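Local structure of tRNA (adenine(9)-N1)-methyltransferase (Sulfolobus acidocaldarius, 5A7Z) at residues A[112-117]-A[148-153]; A[131-136]-A[154-159]; A[174-179]-A[195-200]; A[189-194]-A[250-255]; A[105-110]-A[168-173]. The protein catalyses the S-adenosyl-L-methionine-dependent N1-methylation of adenosine at position 9 of tRNA, as a SPOUT-type enzyme of the TRM10 family. All blocks are in the same frame, centred on the assembly; numbering follows the deposited sequence.

Contact 1: residues A[112-117]-A[148-153]; sequences IDLGLF and LTVVGK
Phe117 presents one ring face to Lys153, whose NZ lies almost over the ring centre, 3.9 Å from the centroid and 10° off the normal, a cation-pi contact. Phe117 has CG anti to the backbone N (chi1 -171°), which sets the ring face under the lysine amine; Lys153, poorly ordered, bends at chi3 to bring it there. Further back, the aliphatic side chains cross each other obliquely: Leu114 CD1 meets Val150 CG1 at 3.9 Å, and Ile112 CG1 meets Leu148 CD1 at 4.0 Å. These apolar groups suit the buried side facing helix 122-142, where Ile112 rests on Val132 and Leu114 on Thr128. On the opposite face of the sheet, Val151 CG1 packs 3.6 Å from Asp113 CA. Asp113 OD1 accepts from Gly115 N at 3.0 Å, an Asx turn that begins at the strand's last residue. Gly152 fits because its positive phi and the Leu114-Gly115 peptide beside it leave no space for a side chain. The backbones pair in parallel, Ile112 N to Thr149 O at 2.7 Å and Val151 N to Ile112 O at 2.8 Å. This is the strand pair of a beta-alpha-beta crossover, strand 109-113, helix 122-142, strand 148-151, in the SPOUT methyltransferase core.

Contact 2: residues A[131-136]-A[154-159]; sequences QVDLCL and ADYVLG
Leu158 brings the irregular loop 154-159 closest to the helical turns of 131-136, its CA 6.9 Å from the CA of Asp133, so the meeting is made largely by side chains. Val132, Asp133 and Leu136 fall on one flank of the helix, and Leu158 reaches into them with CG anti to its backbone N (chi1 -175°). Its two methyls divide the work: CD2 touches Val132 CG1 at 3.8 Å, while CD1 lies 4.0 Å from Leu136 CB and also brushes Asp133. A branched apolar residue suits this place, since its two methyls can touch Val132 and Leu136 at once. Nearer the solvent, Tyr156 OH donates to Asp133 OD1 at 3.2 Å, on the syn lone pair, with ring and carboxylate planes 33° apart; the tyrosine is poorly ordered. Gly159, with positive phi, runs past Leu136 CD2. Leu158 continues onto Leu148 and Val150, so the loop lies against both helix 122-142 and strand 148-151, while Cys135 of the same helix packs on Ile242 and Leu246 of helix 242-255.

Contact 3: residues A[174-179]-A[195-200]; sequences NPVILD and NVFVIG
Asn195 starts the pairing with its side chain: OD1 accepts from Asn174 N at 2.6 Å, in the carbonyl plane and on a lone pair. Its chi1 of 63° bends the amide back so that OD1 reaches the Asn174 N-H, just ahead of strand 175-178, while ND2 reaches Glu172 O. Val196 follows, its O accepting from Val176 N at 2.9 Å; its CB sits 4.0 Å from CB of Pro175, which has no N-H to offer. Phe197 swings its ring to the other face, where CD2 meets Val176 CG1 at 3.5 Å and Leu178 CD1 lies at the ring edge. Val198 takes up the parallel pairing again, N to Val176 O at 3.0 Å and O to Leu178 N at 2.8 Å. Ile199 CG1 runs alongside Leu178 CD1 at 3.7 Å, on the face covered by Ile245 and Ile249. With facing N-H and C=O groups paired and apolar groups on both faces, 175-178 and 196-199 suit the buried SPOUT sheet; the asparagines mark its more open end.

Contact 4: residues A[189-194]-A[250-255]; sequences QILRDH and LRVKEL
Lys253 NZ donates to two backbone oxygens, Leu191 O at 3.0 Å and His194 O at 3.1 Å. It meets the histidine carbonyl nearly end-on and the leucine one from a tilt, while His194 N comes to Leu191 O from the opposite face. Two bends, chi3 64° and chi4 70°, curl the lysine so that its amine reaches both acceptors. In the other direction, Arg192 NE and NH2 both donate to Val252 O side-on, NH2 at 3.1 Å, reaching it from one face of the carbonyl rather than in its plane. Each basic side chain thus satisfies main-chain carbonyls at or just beyond the C-terminal end of the partner helix, where the helix dipole would probably favour a positive charge, and joins helix 188-192 to helix 242-255 on one side of the SPOUT core sheet. Within 189-194, His194 ND1 donates to Ile190 O at 2.8 Å, within its ring plane, and Arg192 NH1 makes a weak bond to Gln189 OE1 at the guanidinium edge. Val252 CG1 covers one guanidinium face, 3.5 Å from NH2, the side chains crossing at about a right angle. Leu191 CD1 touches Val252 CG1 at 4.3 Å, while Leu191 and Lys253 both lean on Phe197.

Contact 5: residues A[105-110]-A[168-173]; sequences PEYPKM and SLSDED
Lys109 and Asp173 face each other with their CA atoms 8.5 Å apart, too far for backbone pairing, so the side chains at and just before the start of strand 109-113 and those of the type I turn Ser170 to Asp173 bridge the gap. Asp173 OD1 is their meeting point. Lys109, its side chain stretched out nearly straight, delivers NZ to OD1 at 2.9 Å on the syn side, completing a salt bridge. Tyr107 OH donates to the same oxygen at a short 2.5 Å, on the anti side and from the opposite face of the carboxylate. The ring meets OD1 edge-on, with ring and carboxylate planes 82° apart. A long lysine and a tyrosine suit this place because each carries a donor at the end of a long reach. The site is a surface junction of the SPOUT domain, where the loop after strand 162-164 passes the entry to strand 109-113, next to Val196 of the neighbouring strand. In sequence, Tyr107 and Lys109 flank Pro108, which follows a cis peptide. Within 168-173, Asp173 OD2 accepts from Ser170 N at 2.7 Å, from above the carboxylate plane, and Ser170 OG accepts from Glu172 N at 3.1 Å in an ST turn. Glu106 lays its CG over one face of the tyrosine ring, and its OE2 makes a weak salt bridge to Lys109 NZ at 3.4 Å.

From the N terminus, contact 5 opens first at 105-110 and closes only at 168-173, enclosing contacts 1 and 2. These two cross: contact 1 opens at 112-117, contact 2 at 131-136, and they close in the same order at 148-153 and 154-159, uniting the strands, helix and following loop of one beta-alpha-beta unit. The chain then starts afresh with contact 3 at 174-179; contact 4 opens at 189-194 before 195-200 closes contact 3, and itself closes far along at 250-255, bringing helix 242-255 back. Strand 109-113 lies in the sheet between strands 148-151 and 196-202, joining contacts 1, 3 and 5, while Phe197 links contacts 3 and 4.

Contact 1: residues A[112-117]-A[148-153]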
# COMPACT_ATOMS: atom_id res chain seq x y z
N ILE A 112 6.91 2.76 -8.30
CA ILE A 112 7.92 3.82 -8.25
C ILE A 112 8.79 3.72 -9.49
O ILE A 112 9.51 2.72 -9.69
CB ILE A 112 8.81 3.73 -7.00
CG1 ILE A 112 7.95 3.57 -5.72
CG2 ILE A 112 9.71 4.97 -6.89
CD1 ILE A 112 6.88 4.60 -5.61
N ASP A 113 8.74 4.76 -10.31
CA ASP A 113 9.44 4.76 -11.60
C ASP A 113 10.80 5.43 -11.46
O ASP A 113 10.92 6.65 -11.46
CB ASP A 113 8.60 5.45 -12.66
CG ASP A 113 9.16 5.28 -14.09
OD1 ASP A 113 10.38 4.95 -14.28
OD2 ASP A 113 8.36 5.50 -15.03
N LEU A 114 11.83 4.61 -11.37
CA LEU A 114 13.18 5.11 -11.23
C LEU A 114 13.99 5.01 -12.53
O LEU A 114 15.20 5.07 -12.51
CB LEU A 114 13.90 4.35 -10.12
CG LEU A 114 13.43 4.61 -8.68
CD1 LEU A 114 14.43 4.01 -7.70
CD2 LEU A 114 13.20 6.09 -8.39
N GLY A 115 13.31 4.86 -13.66
CA GLY A 115 13.96 5.01 -14.97
C GLY A 115 14.86 6.24 -15.06
O GLY A 115 15.93 6.16 -15.58
N LEU A 116 14.45 7.36 -14.47
CA LEU A 116 15.21 8.61 -14.53
C LEU A 116 16.49 8.68 -13.65
O LEU A 116 17.17 9.70 -13.67
CB LEU A 116 14.30 9.81 -14.16
CG LEU A 116 14.17 10.23 -12.67
CD1 LEU A 116 13.47 11.58 -12.54
CD2 LEU A 116 13.46 9.19 -11.81
N PHE A 117 16.80 7.63 -12.87
CA PHE A 117 17.69 7.78 -11.72
C PHE A 117 19.02 8.43 -12.10
O PHE A 117 19.47 9.36 -11.45
CB PHE A 117 17.95 6.44 -11.04
CG PHE A 117 18.69 6.56 -9.71
CD1 PHE A 117 18.03 7.04 -8.56
CD2 PHE A 117 20.04 6.23 -9.61
CE1 PHE A 117 18.72 7.18 -7.36
CE2 PHE A 117 20.72 6.37 -8.41
CZ PHE A 117 20.06 6.84 -7.29
N LEU A 148 3.98 -3.22 -4.07
CA LEU A 148 4.91 -2.20 -4.40
C LEU A 148 5.83 -2.74 -5.48
O LEU A 148 6.34 -3.86 -5.38
CB LEU A 148 5.73 -1.82 -3.16
CG LEU A 148 6.76 -0.71 -3.33
CD1 LEU A 148 6.10 0.62 -3.71
CD2 LEU A 148 7.53 -0.57 -2.01
N THR A 149 6.01 -1.92 -6.51
CA THR A 149 6.91 -2.21 -7.61
C THR A 149 7.85 -1.02 -7.79
O THR A 149 7.39 0.16 -7.79
CB THR A 149 6.12 -2.45 -8.91
OG1 THR A 149 5.54 -3.75 -8.88
CG2 THR A 149 7.00 -2.37 -10.13
N VAL A 150 9.14 -1.32 -7.87
CA VAL A 150 10.16 -0.33 -8.22
C VAL A 150 10.72 -0.66 -9.57
O VAL A 150 11.13 -1.83 -9.85
CB VAL A 150 11.33 -0.29 -7.24
CG1 VAL A 150 12.33 0.78 -7.64
CG2 VAL A 150 10.83 -0.06 -5.84
N VAL A 151 10.67 0.30 -10.44
CA VAL A 151 11.08 0.06 -11.78
C VAL A 151 12.12 1.02 -12.25
O VAL A 151 12.04 2.19 -12.05
CB VAL A 151 9.88 0.03 -12.73
CG1 VAL A 151 9.32 1.41 -12.88
CG2 VAL A 151 10.30 -0.49 -14.08
N GLY A 152 13.13 0.48 -12.88
CA GLY A 152 14.11 1.33 -13.49
C GLY A 152 15.49 0.83 -13.29
O GLY A 152 16.38 1.29 -13.95
N LYS A 153 15.66 -0.10 -12.38
CA LYS A 153 16.95 -0.70 -12.07
C LYS A 153 16.75 -2.06 -11.55
O LYS A 153 16.17 -2.20 -10.52
CB LYS A 153 17.65 0.06 -10.98
CG LYS A 153 18.11 1.47 -11.33
CD LYS A 153 18.99 2.01 -10.21
CE LYS A 153 18.18 2.25 -8.96
NZ LYS A 153 18.95 2.89 -7.89

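Contact 2: residues A[131-136]-A[154-159]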
# COMPACT_ATOMS: atom_id res chain seq x y z
N GLN A 131 13.53 7.99 0.30
CA GLN A 131 12.10 7.95 0.08
C GLN A 131 11.63 6.57 -0.38
O GLN A 131 10.62 6.06 0.09
CB GLN A 131 11.69 9.02 -0.90
CG GLN A 131 11.77 10.42 -0.28
CD GLN A 131 11.58 11.52 -1.28
OE1 GLN A 131 11.00 11.31 -2.35
NE2 GLN A 131 12.03 12.71 -0.93
N VAL A 132 12.36 5.96 -1.27
CA VAL A 132 11.95 4.66 -1.71
C VAL A 132 11.92 3.69 -0.57
O VAL A 132 10.95 2.98 -0.38
CB VAL A 132 12.83 4.14 -2.82
CG1 VAL A 132 12.70 2.62 -2.92
CG2 VAL A 132 12.40 4.78 -4.12
N ASP A 133 12.98 3.66 0.22
CA ASP A 133 13.05 2.78 1.37
C ASP A 133 11.90 3.00 2.35
O ASP A 133 11.30 2.03 2.83
CB ASP A 133 14.38 2.98 2.09
CG ASP A 133 15.55 2.36 1.35
OD1 ASP A 133 15.47 2.10 0.11
OD2 ASP A 133 16.60 2.22 2.00
N LEU A 134 11.59 4.26 2.64
CA LEU A 134 10.44 4.64 3.43
C LEU A 134 9.11 4.12 2.88
O LEU A 134 8.18 3.91 3.66
CB LEU A 134 10.36 6.18 3.54
CG LEU A 134 11.45 6.80 4.42
CD1 LEU A 134 11.36 8.33 4.44
CD2 LEU A 134 11.35 6.25 5.84
N CYS A 135 9.01 3.98 1.56
CA CYS A 135 7.82 3.42 0.91
C CYS A 135 7.58 2.00 1.35
O CYS A 135 6.45 1.58 1.41
CB CYS A 135 7.92 3.46 -0.63
SG CYS A 135 7.75 5.13 -1.33
N LEU A 136 8.65 1.25 1.63
CA LEU A 136 8.45 -0.10 2.13
C LEU A 136 7.73 -0.08 3.49
O LEU A 136 6.90 -0.97 3.76
CB LEU A 136 9.77 -0.82 2.25
CG LEU A 136 9.67 -2.31 2.62
CD1 LEU A 136 9.15 -3.17 1.47
CD2 LEU A 136 11.03 -2.79 3.05
N ALA A 154 17.27 -3.06 -12.23
CA ALA A 154 17.08 -4.44 -11.87
C ALA A 154 17.87 -4.98 -10.66
O ALA A 154 17.53 -6.02 -10.14
CB ALA A 154 17.33 -5.31 -13.09
N ASP A 155 18.90 -4.26 -10.22
CA ASP A 155 19.78 -4.75 -9.16
C ASP A 155 19.26 -4.58 -7.71
O ASP A 155 19.37 -5.49 -6.91
CB ASP A 155 21.13 -4.05 -9.28
CG ASP A 155 21.03 -2.54 -9.13
OD1 ASP A 155 19.90 -2.03 -9.01
OD2 ASP A 155 22.03 -1.79 -9.13
N TYR A 156 18.72 -3.41 -7.40
CA TYR A 156 18.22 -3.04 -6.09
C TYR A 156 17.36 -4.06 -5.36
O TYR A 156 16.78 -4.90 -5.99
CB TYR A 156 17.36 -1.81 -6.28
CG TYR A 156 17.46 -0.85 -5.16
CD1 TYR A 156 18.69 -0.40 -4.74
CD2 TYR A 156 16.33 -0.39 -4.51
CE1 TYR A 156 18.81 0.50 -3.71
CE2 TYR A 156 16.43 0.51 -3.48
CZ TYR A 156 17.68 0.94 -3.08
OH TYR A 156 17.81 1.83 -2.05
N VAL A 157 17.30 -3.97 -4.04
CA VAL A 157 16.52 -4.90 -3.24
C VAL A 157 16.02 -4.25 -1.95
O VAL A 157 16.73 -3.45 -1.34
CB VAL A 157 17.33 -6.16 -2.88
CG1 VAL A 157 16.52 -7.07 -1.96
CG2 VAL A 157 17.74 -6.90 -4.14
N LEU A 158 14.69 -4.37 -1.84
CA LEU A 158 13.80 -3.68 -0.94
C LEU A 158 12.70 -4.61 -0.41
O LEU A 158 11.65 -4.70 -0.96
CB LEU A 158 13.12 -2.55 -1.69
CG LEU A 158 12.23 -1.58 -0.96
CD1 LEU A 158 13.04 -0.64 -0.11
CD2 LEU A 158 11.42 -0.79 -1.95
N GLY A 159 12.98 -5.31 0.66
CA GLY A 159 12.08 -6.32 1.15
C GLY A 159 11.63 -7.22 0.05
O GLY A 159 12.41 -7.61 -0.77

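Contact 3: residues A[174-179]-A[195-200]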
# COMPACT_ATOMS: atom_id res chain seq x y z
N ASN A 174 -5.03 -0.29 -14.79
CA ASN A 174 -5.66 0.94 -15.21
C ASN A 174 -4.96 2.13 -14.57
O ASN A 174 -5.44 2.66 -13.57
CB ASN A 174 -7.11 0.90 -14.84
CG ASN A 174 -7.82 2.16 -15.17
OD1 ASN A 174 -7.36 2.97 -15.95
ND2 ASN A 174 -8.94 2.37 -14.52
N PRO A 175 -3.79 2.52 -15.13
CA PRO A 175 -2.80 3.33 -14.43
C PRO A 175 -3.10 4.79 -14.50
O PRO A 175 -3.71 5.25 -15.46
CB PRO A 175 -1.50 3.05 -15.19
CG PRO A 175 -1.82 1.98 -16.18
CD PRO A 175 -3.29 2.10 -16.43
N VAL A 176 -2.68 5.51 -13.48
CA VAL A 176 -2.59 6.95 -13.58
C VAL A 176 -1.19 7.37 -13.15
O VAL A 176 -0.52 6.63 -12.44
CB VAL A 176 -3.66 7.60 -12.72
CG1 VAL A 176 -3.33 7.41 -11.26
CG2 VAL A 176 -3.80 9.06 -13.07
N ILE A 177 -0.72 8.51 -13.65
CA ILE A 177 0.62 9.00 -13.37
C ILE A 177 0.48 10.20 -12.45
O ILE A 177 -0.24 11.15 -12.75
CB ILE A 177 1.34 9.48 -14.65
CG1 ILE A 177 1.22 8.47 -15.80
CG2 ILE A 177 2.80 9.79 -14.36
CD1 ILE A 177 1.69 7.07 -15.51
N LEU A 178 1.21 10.18 -11.34
CA LEU A 178 1.19 11.29 -10.43
C LEU A 178 2.21 12.30 -10.84
O LEU A 178 3.37 11.99 -10.97
CB LEU A 178 1.39 10.79 -8.99
CG LEU A 178 0.09 10.05 -8.63
CD1 LEU A 178 0.33 8.79 -7.86
CD2 LEU A 178 -0.88 10.97 -7.91
N ASP A 179 1.74 13.51 -11.09
CA ASP A 179 2.53 14.53 -11.76
C ASP A 179 2.06 15.91 -11.28
O ASP A 179 0.94 16.31 -11.59
CB ASP A 179 2.34 14.41 -13.27
CG ASP A 179 3.29 15.31 -14.07
OD1 ASP A 179 4.04 16.10 -13.47
OD2 ASP A 179 3.27 15.23 -15.32
N ASN A 195 -6.46 1.60 -10.52
CA ASN A 195 -5.89 0.50 -9.72
C ASN A 195 -4.36 0.40 -9.76
O ASN A 195 -3.79 -0.50 -9.16
CB ASN A 195 -6.54 -0.83 -10.08
CG ASN A 195 -6.30 -1.23 -11.50
OD1 ASN A 195 -5.55 -0.59 -12.21
ND2 ASN A 195 -6.91 -2.33 -11.91
N VAL A 196 -3.73 1.29 -10.51
CA VAL A 196 -2.25 1.33 -10.63
C VAL A 196 -1.79 2.79 -10.60
O VAL A 196 -2.32 3.62 -11.32
CB VAL A 196 -1.77 0.67 -11.93
CG1 VAL A 196 -0.25 0.78 -12.07
CG2 VAL A 196 -2.21 -0.78 -11.99
N PHE A 197 -0.83 3.10 -9.73
CA PHE A 197 -0.36 4.49 -9.50
C PHE A 197 1.13 4.61 -9.70
O PHE A 197 1.89 3.91 -9.07
CB PHE A 197 -0.76 4.95 -8.09
CG PHE A 197 -2.21 4.86 -7.86
CD1 PHE A 197 -2.80 3.64 -7.62
CD2 PHE A 197 -3.02 5.95 -8.10
CE1 PHE A 197 -4.17 3.52 -7.51
CE2 PHE A 197 -4.40 5.84 -7.98
CZ PHE A 197 -4.97 4.63 -7.69
N VAL A 198 1.52 5.48 -10.63
CA VAL A 198 2.90 5.64 -11.03
C VAL A 198 3.43 6.97 -10.51
O VAL A 198 2.89 8.04 -10.82
CB VAL A 198 3.06 5.58 -12.57
CG1 VAL A 198 4.52 5.73 -12.96
CG2 VAL A 198 2.52 4.26 -13.13
N ILE A 199 4.50 6.87 -9.71
CA ILE A 199 5.24 8.00 -9.15
C ILE A 199 6.70 7.91 -9.58
O ILE A 199 7.43 6.97 -9.22
CB ILE A 199 5.15 8.01 -7.59
CG1 ILE A 199 3.76 7.54 -7.14
CG2 ILE A 199 5.39 9.43 -7.07
CD1 ILE A 199 3.66 7.11 -5.68
N GLY A 200 7.14 8.88 -10.37
CA GLY A 200 8.54 8.97 -10.77
C GLY A 200 9.29 9.92 -9.87
O GLY A 200 8.83 10.24 -8.78

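Contact 4: residues A[189-194]-A[250-255]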
# COMPACT_ATOMS: atom_id res chain seq x y z
N GLN A 189 -12.56 10.28 -6.33
CA GLN A 189 -13.06 9.23 -7.18
C GLN A 189 -12.06 8.88 -8.27
O GLN A 189 -11.88 7.69 -8.58
CB GLN A 189 -14.45 9.57 -7.74
CG GLN A 189 -15.56 9.60 -6.67
CD GLN A 189 -15.50 8.44 -5.66
OE1 GLN A 189 -15.07 8.60 -4.50
NE2 GLN A 189 -15.91 7.25 -6.11
N ILE A 190 -11.34 9.87 -8.79
CA ILE A 190 -10.28 9.55 -9.75
C ILE A 190 -9.39 8.46 -9.16
O ILE A 190 -9.06 7.48 -9.82
CB ILE A 190 -9.39 10.73 -10.07
CG1 ILE A 190 -10.16 11.82 -10.83
CG2 ILE A 190 -8.19 10.26 -10.91
CD1 ILE A 190 -10.83 11.34 -12.08
N LEU A 191 -9.02 8.63 -7.90
CA LEU A 191 -8.15 7.69 -7.23
C LEU A 191 -8.78 6.34 -6.98
O LEU A 191 -8.14 5.32 -7.19
CB LEU A 191 -7.64 8.25 -5.92
CG LEU A 191 -6.87 9.56 -6.04
CD1 LEU A 191 -6.33 9.94 -4.67
CD2 LEU A 191 -5.75 9.46 -7.07
N ARG A 192 -10.04 6.32 -6.53
CA ARG A 192 -10.69 5.05 -6.23
C ARG A 192 -10.94 4.30 -7.52
O ARG A 192 -10.89 3.07 -7.55
CB ARG A 192 -11.98 5.24 -5.43
CG ARG A 192 -11.74 5.96 -4.10
CD ARG A 192 -12.56 5.41 -2.93
NE ARG A 192 -12.14 6.02 -1.66
CZ ARG A 192 -12.47 7.26 -1.26
NH1 ARG A 192 -13.29 8.01 -2.01
NH2 ARG A 192 -11.99 7.75 -0.12
N ASP A 193 -11.14 5.03 -8.59
CA ASP A 193 -11.43 4.42 -9.88
C ASP A 193 -10.22 3.88 -10.61
O ASP A 193 -10.40 3.28 -11.65
CB ASP A 193 -12.12 5.42 -10.79
CG ASP A 193 -13.54 5.73 -10.35
OD1 ASP A 193 -13.99 5.16 -9.31
OD2 ASP A 193 -14.20 6.57 -11.03
N HIS A 194 -9.02 4.09 -10.11
CA HIS A 194 -7.85 3.56 -10.77
C HIS A 194 -7.19 2.51 -9.92
O HIS A 194 -7.35 2.51 -8.75
CB HIS A 194 -6.89 4.66 -11.13
CG HIS A 194 -7.28 5.40 -12.35
ND1 HIS A 194 -8.18 6.44 -12.32
CD2 HIS A 194 -6.91 5.26 -13.64
CE1 HIS A 194 -8.34 6.90 -13.54
NE2 HIS A 194 -7.59 6.20 -14.36
N LEU A 250 -2.91 5.70 -0.49
CA LEU A 250 -3.36 4.56 0.29
C LEU A 250 -4.36 4.98 1.40
O LEU A 250 -5.25 4.23 1.71
CB LEU A 250 -2.16 3.82 0.88
CG LEU A 250 -1.19 3.19 -0.14
CD1 LEU A 250 0.09 2.74 0.56
CD2 LEU A 250 -1.84 2.01 -0.85
N ARG A 251 -4.25 6.21 1.93
CA ARG A 251 -5.23 6.69 2.92
C ARG A 251 -6.58 6.63 2.29
O ARG A 251 -7.54 6.28 2.91
CB ARG A 251 -5.04 8.17 3.30
CG ARG A 251 -3.75 8.60 3.95
CD ARG A 251 -3.42 7.81 5.15
NE ARG A 251 -2.57 8.55 6.10
CZ ARG A 251 -2.96 8.90 7.32
NH1 ARG A 251 -4.22 8.72 7.70
NH2 ARG A 251 -2.13 9.48 8.14
N VAL A 252 -6.64 7.14 1.06
CA VAL A 252 -7.89 7.36 0.38
C VAL A 252 -8.48 6.02 -0.06
O VAL A 252 -9.65 5.75 0.17
CB VAL A 252 -7.69 8.30 -0.82
CG1 VAL A 252 -8.93 8.32 -1.68
CG2 VAL A 252 -7.34 9.70 -0.35
N LYS A 253 -7.64 5.13 -0.56
CA LYS A 253 -8.14 3.90 -1.15
C LYS A 253 -8.42 2.81 -0.14
O LYS A 253 -9.28 1.97 -0.37
CB LYS A 253 -7.17 3.37 -2.16
CG LYS A 253 -7.00 4.28 -3.36
CD LYS A 253 -6.15 3.61 -4.41
CE LYS A 253 -6.83 2.35 -4.96
NZ LYS A 253 -8.00 2.73 -5.77
N GLU A 254 -7.64 2.76 0.94
CA GLU A 254 -7.73 1.62 1.87
C GLU A 254 -8.38 2.03 3.18
O GLU A 254 -8.94 1.19 3.88
CB GLU A 254 -6.34 1.04 2.13
CG GLU A 254 -5.79 0.26 0.95
CD GLU A 254 -6.56 -1.02 0.69
OE1 GLU A 254 -6.96 -1.69 1.66
OE2 GLU A 254 -6.74 -1.36 -0.48
N LEU A 255 -8.31 3.30 3.51
CA LEU A 255 -8.90 3.80 4.74
C LEU A 255 -10.17 4.57 4.48
O LEU A 255 -10.83 5.02 5.39
CB LEU A 255 -7.90 4.67 5.50
CG LEU A 255 -7.07 3.97 6.55
CD1 LEU A 255 -6.63 2.56 6.14
CD2 LEU A 255 -5.88 4.84 6.92

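Contact 5: residues A[105-110]-A[168-173]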
# COMPACT_ATOMS: atom_id res chain seq x y z
N PRO A 105 -3.67 -9.89 -2.69
CA PRO A 105 -4.27 -9.01 -3.68
C PRO A 105 -3.30 -8.53 -4.80
O PRO A 105 -2.20 -8.12 -4.53
CB PRO A 105 -4.73 -7.81 -2.83
CG PRO A 105 -3.80 -7.80 -1.66
CD PRO A 105 -3.56 -9.25 -1.37
N GLU A 106 -3.76 -8.53 -6.04
CA GLU A 106 -2.94 -7.99 -7.12
C GLU A 106 -2.96 -6.47 -7.04
O GLU A 106 -1.94 -5.80 -7.18
CB GLU A 106 -3.50 -8.46 -8.46
CG GLU A 106 -2.67 -7.99 -9.65
CD GLU A 106 -2.86 -8.86 -10.90
OE1 GLU A 106 -3.46 -9.95 -10.78
OE2 GLU A 106 -2.40 -8.45 -11.99
N TYR A 107 -4.11 -5.93 -6.73
CA TYR A 107 -4.34 -4.52 -6.78
C TYR A 107 -4.66 -4.03 -5.39
O TYR A 107 -5.14 -4.79 -4.54
CB TYR A 107 -5.51 -4.22 -7.75
CG TYR A 107 -5.18 -4.57 -9.20
CD1 TYR A 107 -4.19 -3.87 -9.88
CD2 TYR A 107 -5.79 -5.62 -9.85
CE1 TYR A 107 -3.85 -4.19 -11.16
CE2 TYR A 107 -5.46 -5.96 -11.15
CZ TYR A 107 -4.48 -5.24 -11.80
OH TYR A 107 -4.13 -5.54 -13.11
N PRO A 108 -4.42 -2.73 -5.14
CA PRO A 108 -3.85 -1.84 -6.13
C PRO A 108 -2.33 -1.96 -6.20
O PRO A 108 -1.70 -2.53 -5.31
CB PRO A 108 -4.25 -0.46 -5.62
CG PRO A 108 -4.34 -0.62 -4.13
CD PRO A 108 -4.94 -1.99 -3.97
N LYS A 109 -1.76 -1.42 -7.29
CA LYS A 109 -0.32 -1.43 -7.52
C LYS A 109 0.23 -0.06 -7.39
O LYS A 109 -0.26 0.86 -8.01
CB LYS A 109 -0.01 -1.93 -8.91
CG LYS A 109 -0.35 -3.38 -9.10
CD LYS A 109 -0.02 -3.80 -10.51
CE LYS A 109 -0.29 -5.27 -10.72
NZ LYS A 109 -0.51 -5.57 -12.17
N MSE A 110 1.29 0.07 -6.62
CA MSE A 110 1.99 1.31 -6.44
C MSE A 110 3.35 1.13 -7.12
O MSE A 110 4.12 0.26 -6.75
CB MSE A 110 2.16 1.56 -4.93
CG MSE A 110 0.86 1.33 -4.14
SE MSE A 110 -0.43 2.80 -4.50
CE MSE A 110 -2.00 1.69 -4.75
N SER A 168 6.04 -3.93 -16.90
CA SER A 168 5.19 -4.96 -17.46
C SER A 168 3.74 -4.58 -17.17
O SER A 168 3.38 -4.31 -16.02
CB SER A 168 5.53 -6.28 -16.76
OG SER A 168 5.06 -7.39 -17.49
N LEU A 169 2.91 -4.52 -18.19
CA LEU A 169 1.59 -3.92 -18.05
C LEU A 169 0.55 -4.91 -18.48
O LEU A 169 0.58 -5.37 -19.61
CB LEU A 169 1.49 -2.67 -18.92
CG LEU A 169 0.39 -1.67 -18.52
CD1 LEU A 169 0.87 -0.77 -17.41
CD2 LEU A 169 -0.03 -0.83 -19.70
N SER A 170 -0.37 -5.25 -17.57
CA SER A 170 -1.40 -6.22 -17.87
C SER A 170 -2.68 -5.59 -18.47
O SER A 170 -2.95 -4.38 -18.34
CB SER A 170 -1.74 -7.03 -16.62
OG SER A 170 -2.84 -6.49 -15.95
N ASP A 171 -3.46 -6.45 -19.13
CA ASP A 171 -4.81 -6.16 -19.62
C ASP A 171 -5.67 -5.35 -18.66
O ASP A 171 -6.62 -4.71 -19.09
CB ASP A 171 -5.57 -7.49 -19.85
CG ASP A 171 -5.58 -7.91 -21.30
OD1 ASP A 171 -5.58 -7.04 -22.17
OD2 ASP A 171 -5.62 -9.13 -21.57
N GLU A 172 -5.47 -5.58 -17.37
CA GLU A 172 -6.38 -5.10 -16.35
C GLU A 172 -5.86 -3.90 -15.60
O GLU A 172 -6.59 -3.31 -14.85
CB GLU A 172 -6.70 -6.20 -15.35
CG GLU A 172 -8.12 -6.70 -15.49
CD GLU A 172 -8.48 -7.73 -14.45
OE1 GLU A 172 -7.57 -8.48 -14.03
OE2 GLU A 172 -9.67 -7.80 -14.07
N ASP A 173 -4.58 -3.56 -15.79
CA ASP A 173 -4.00 -2.40 -15.14
C ASP A 173 -4.65 -1.19 -15.67
O ASP A 173 -4.72 -1.01 -16.85
CB ASP A 173 -2.52 -2.29 -15.46
CG ASP A 173 -1.73 -3.43 -14.91
OD1 ASP A 173 -2.22 -4.12 -13.97
OD2 ASP A 173 -0.60 -3.64 -15.41